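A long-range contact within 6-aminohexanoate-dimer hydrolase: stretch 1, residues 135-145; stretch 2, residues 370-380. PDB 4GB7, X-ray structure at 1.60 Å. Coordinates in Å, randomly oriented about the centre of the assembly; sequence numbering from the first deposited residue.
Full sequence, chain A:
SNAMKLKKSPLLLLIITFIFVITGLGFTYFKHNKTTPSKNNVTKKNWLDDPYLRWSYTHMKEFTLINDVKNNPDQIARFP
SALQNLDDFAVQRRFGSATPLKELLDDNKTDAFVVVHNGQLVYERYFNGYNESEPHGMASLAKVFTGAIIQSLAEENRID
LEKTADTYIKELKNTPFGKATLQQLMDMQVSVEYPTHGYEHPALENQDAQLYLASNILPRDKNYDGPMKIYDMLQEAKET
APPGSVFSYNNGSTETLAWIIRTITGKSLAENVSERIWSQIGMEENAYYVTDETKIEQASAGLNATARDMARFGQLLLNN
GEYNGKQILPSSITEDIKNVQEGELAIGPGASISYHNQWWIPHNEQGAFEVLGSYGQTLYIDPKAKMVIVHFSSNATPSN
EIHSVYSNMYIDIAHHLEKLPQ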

# COMPACT_ATOMS: atom_id res chain seq x y z
N PRO A 135 3.15 -13.00 -7.06
CA PRO A 135 2.72 -11.82 -6.32
C PRO A 135 2.52 -12.04 -4.81
O PRO A 135 2.01 -13.09 -4.38
CB PRO A 135 1.41 -11.45 -7.03
CG PRO A 135 1.60 -11.95 -8.44
CD PRO A 135 2.32 -13.25 -8.26
N HIS A 136 2.81 -11.02 -4.02
CA HIS A 136 2.69 -11.04 -2.57
C HIS A 136 1.62 -10.09 -2.15
O HIS A 136 1.39 -9.08 -2.80
CB HIS A 136 4.02 -10.50 -2.01
CG HIS A 136 4.23 -10.78 -0.54
ND1 HIS A 136 3.62 -10.08 0.43
CD2 HIS A 136 5.06 -11.71 0.09
CE1 HIS A 136 4.04 -10.55 1.64
NE2 HIS A 136 4.90 -11.57 1.42
N GLY A 137 0.92 -10.39 -1.06
CA GLY A 137 0.02 -9.40 -0.44
C GLY A 137 0.76 -8.14 -0.03
O GLY A 137 1.89 -8.19 0.35
N MSE A 138 0.13 -6.99 -0.18
CA MSE A 138 0.78 -5.74 0.17
C MSE A 138 -0.07 -4.83 1.09
O MSE A 138 0.35 -3.71 1.38
CB MSE A 138 1.13 -4.97 -1.11
CG MSE A 138 1.96 -5.75 -2.06
SE MSE A 138 2.72 -4.68 -3.46
CE MSE A 138 1.22 -3.83 -4.19
N ALA A 139 -1.23 -5.30 1.52
CA ALA A 139 -2.08 -4.56 2.43
C ALA A 139 -2.25 -3.14 1.89
O ALA A 139 -2.55 -3.00 0.72
CB ALA A 139 -1.53 -4.60 3.86
N SER A 140 -1.98 -2.10 2.67
CA SER A 140 -2.31 -0.72 2.27
C SER A 140 -1.34 -0.10 1.25
O SER A 140 -1.55 1.02 0.82
CB SER A 140 -2.39 0.20 3.51
OG SER A 140 -3.54 -0.06 4.30
N LEU A 141 -0.30 -0.82 0.80
CA LEU A 141 0.52 -0.32 -0.30
C LEU A 141 -0.33 -0.03 -1.53
O LEU A 141 0.02 0.80 -2.30
CB LEU A 141 1.65 -1.25 -0.67
CG LEU A 141 2.93 -1.13 0.13
CD1 LEU A 141 2.82 -0.77 1.57
CD2 LEU A 141 3.86 -2.30 -0.13
N ALA A 142 -1.44 -0.76 -1.72
CA ALA A 142 -2.38 -0.48 -2.79
C ALA A 142 -2.84 0.92 -2.87
O ALA A 142 -3.18 1.41 -4.00
CB ALA A 142 -3.62 -1.39 -2.64
N LYS A 143 -2.89 1.62 -1.75
CA LYS A 143 -3.59 2.92 -1.78
C LYS A 143 -2.98 3.95 -2.74
O LYS A 143 -3.69 4.79 -3.33
CB LYS A 143 -3.63 3.51 -0.36
CG LYS A 143 -4.50 2.70 0.58
CD LYS A 143 -4.62 3.32 1.95
CE LYS A 143 -5.73 2.68 2.80
NZ LYS A 143 -5.47 1.28 3.27
N VAL A 144 -1.67 3.88 -2.90
CA VAL A 144 -0.94 4.84 -3.73
C VAL A 144 -1.31 4.72 -5.22
O VAL A 144 -1.21 5.67 -5.94
CB VAL A 144 0.57 4.82 -3.49
CG1 VAL A 144 0.86 5.21 -2.03
CG2 VAL A 144 1.23 3.49 -3.90
N PHE A 145 -1.78 3.56 -5.64
CA PHE A 145 -2.24 3.33 -7.02
C PHE A 145 -3.54 4.03 -7.26
O PHE A 145 -3.68 4.66 -8.31
CB PHE A 145 -2.30 1.83 -7.30
CG PHE A 145 -0.92 1.21 -7.34
CD1 PHE A 145 -0.19 1.22 -8.49
CD2 PHE A 145 -0.37 0.68 -6.22
CE1 PHE A 145 1.09 0.72 -8.53
CE2 PHE A 145 0.88 0.16 -6.22
CZ PHE A 145 1.62 0.18 -7.38
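Stretch 2 370-380: EVLGSYGQTLY

Two segments far apart in sequence can be joined largely by fit, and this contact in 6-aminohexanoate-dimer hydrolase is a worked example: no direct hydrogen bond crosses it, yet 485 Å² of surface is buried. Stretch 2 is a β-hairpin. Strand 370-373 runs out, the chain turns through Ser374, Tyr375 and Gly376, and strand 377-380 returns, the two arms paired by Gly373 N to Gln377 O (2.8 Å) and Leu379 N to Val371 O (2.9 Å). The outgoing arm runs counter to stretch 1, since Ser140 lies nearest Gly373 and Leu141 nearest Val371, with CA-CA distances of 4.4 and 5.6 Å.

The closest backbone approach depends on a hollow. Gly373 has no side chain, and a CB there would point toward stretch 1 and collide with Met138 O, Ser140 N and Ala139 CB. Into this space comes the bend at Ala139, whose positive phi (49°) accompanies a methyl directed at the hairpin: Ala139 CB lies 3.9 Å from Gly373 CA and 3.4 Å from Ser374 N. Beside it, Ser140 CB packs 3.3 Å from Leu372 O.

The main bump is Leu141. Its CB points sideways, but the end of the side chain reaches across both arms, with CD1 3.4 Å from Val371 O and CD2 3.9 Å from Gln377 CB. Val371 answers as a knob of its own, CG1 standing 4.0 Å from Leu141 CG while its CB meets Val144 CG1 at 3.6 Å. On the returning arm, Gln377 folds back to donate from NE2 to Ser374 O (2.9 Å), and its CG rests 3.6 Å from Met138 O. Where the surfaces part, water 1 bridges them, 2.7 Å from Ser140 OG and accepting from Ser374 N at 2.9 Å.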

# COMPACT_ATOMS: atom_id res chain seq x y z
N GLU A 370 6.79 7.41 2.00
CA GLU A 370 6.56 5.99 2.02
C GLU A 370 5.09 5.65 2.11
O GLU A 370 4.26 6.48 2.51
CB GLU A 370 7.31 5.35 3.21
CG GLU A 370 6.89 5.85 4.59
CD GLU A 370 7.70 5.38 5.77
OE1 GLU A 370 8.53 4.50 5.60
OE2 GLU A 370 7.42 5.86 6.91
N VAL A 371 4.77 4.43 1.73
CA VAL A 371 3.48 3.80 2.04
C VAL A 371 3.73 2.53 2.82
O VAL A 371 4.71 1.82 2.56
CB VAL A 371 2.58 3.66 0.77
CG1 VAL A 371 3.30 2.79 -0.29
CG2 VAL A 371 1.18 3.15 1.15
N LEU A 372 2.85 2.27 3.77
CA LEU A 372 3.04 1.21 4.77
C LEU A 372 1.84 0.31 4.65
O LEU A 372 0.74 0.79 4.30
CB LEU A 372 3.09 1.81 6.16
CG LEU A 372 4.28 2.76 6.38
CD1 LEU A 372 4.03 3.66 7.61
CD2 LEU A 372 5.57 1.98 6.50
N GLY A 373 2.03 -0.96 5.01
CA GLY A 373 0.90 -1.89 5.12
C GLY A 373 1.07 -2.89 6.22
O GLY A 373 2.21 -3.19 6.60
N SER A 374 -0.06 -3.38 6.73
CA SER A 374 -0.03 -4.33 7.81
C SER A 374 0.81 -5.54 7.51
O SER A 374 0.95 -5.95 6.35
CB SER A 374 -1.42 -4.78 8.21
OG SER A 374 -2.16 -3.65 8.61
N TYR A 375 1.39 -6.08 8.56
CA TYR A 375 2.14 -7.36 8.54
C TYR A 375 3.53 -7.20 7.99
O TYR A 375 4.18 -8.17 7.66
CB TYR A 375 1.37 -8.52 7.88
CG TYR A 375 -0.10 -8.55 8.24
CD1 TYR A 375 -0.53 -8.48 9.56
CD2 TYR A 375 -1.06 -8.53 7.24
CE1 TYR A 375 -1.87 -8.46 9.87
CE2 TYR A 375 -2.40 -8.51 7.55
CZ TYR A 375 -2.80 -8.49 8.85
OH TYR A 375 -4.12 -8.41 9.09
N GLY A 376 3.98 -5.94 7.91
CA GLY A 376 5.34 -5.58 7.57
C GLY A 376 5.60 -5.30 6.10
O GLY A 376 6.66 -5.67 5.56
N GLN A 377 4.71 -4.51 5.49
CA GLN A 377 4.92 -4.05 4.15
C GLN A 377 5.32 -2.61 4.07
O GLN A 377 4.74 -1.74 4.75
CB GLN A 377 3.69 -4.23 3.25
CG GLN A 377 2.72 -5.34 3.62
CD GLN A 377 3.35 -6.67 3.81
OE1 GLN A 377 4.33 -7.00 3.15
NE2 GLN A 377 2.76 -7.50 4.65
N THR A 378 6.28 -2.31 3.20
CA THR A 378 6.71 -0.94 2.99
C THR A 378 7.16 -0.73 1.55
O THR A 378 7.90 -1.56 1.00
CB THR A 378 7.90 -0.54 3.90
OG1 THR A 378 7.57 -0.78 5.28
CG2 THR A 378 8.28 0.96 3.73
N LEU A 379 6.71 0.38 0.97
CA LEU A 379 7.40 1.00 -0.17
C LEU A 379 7.96 2.31 0.28
O LEU A 379 7.20 3.23 0.67
CB LEU A 379 6.44 1.23 -1.36
CG LEU A 379 7.03 1.93 -2.57
CD1 LEU A 379 8.23 1.25 -3.23
CD2 LEU A 379 5.89 2.16 -3.58
N TYR A 380 9.25 2.45 0.21
CA TYR A 380 9.99 3.60 0.81
C TYR A 380 10.85 4.26 -0.28
O TYR A 380 11.66 3.59 -0.96
CB TYR A 380 10.86 3.08 1.94
CG TYR A 380 11.79 4.09 2.60
CD1 TYR A 380 11.38 4.84 3.72
CD2 TYR A 380 13.08 4.29 2.15
CE1 TYR A 380 12.24 5.75 4.34
CE2 TYR A 380 13.94 5.20 2.76
CZ TYR A 380 13.52 5.91 3.88
OH TYR A 380 14.36 6.79 4.51
O HOH W 1 -2.50 -2.01 5.84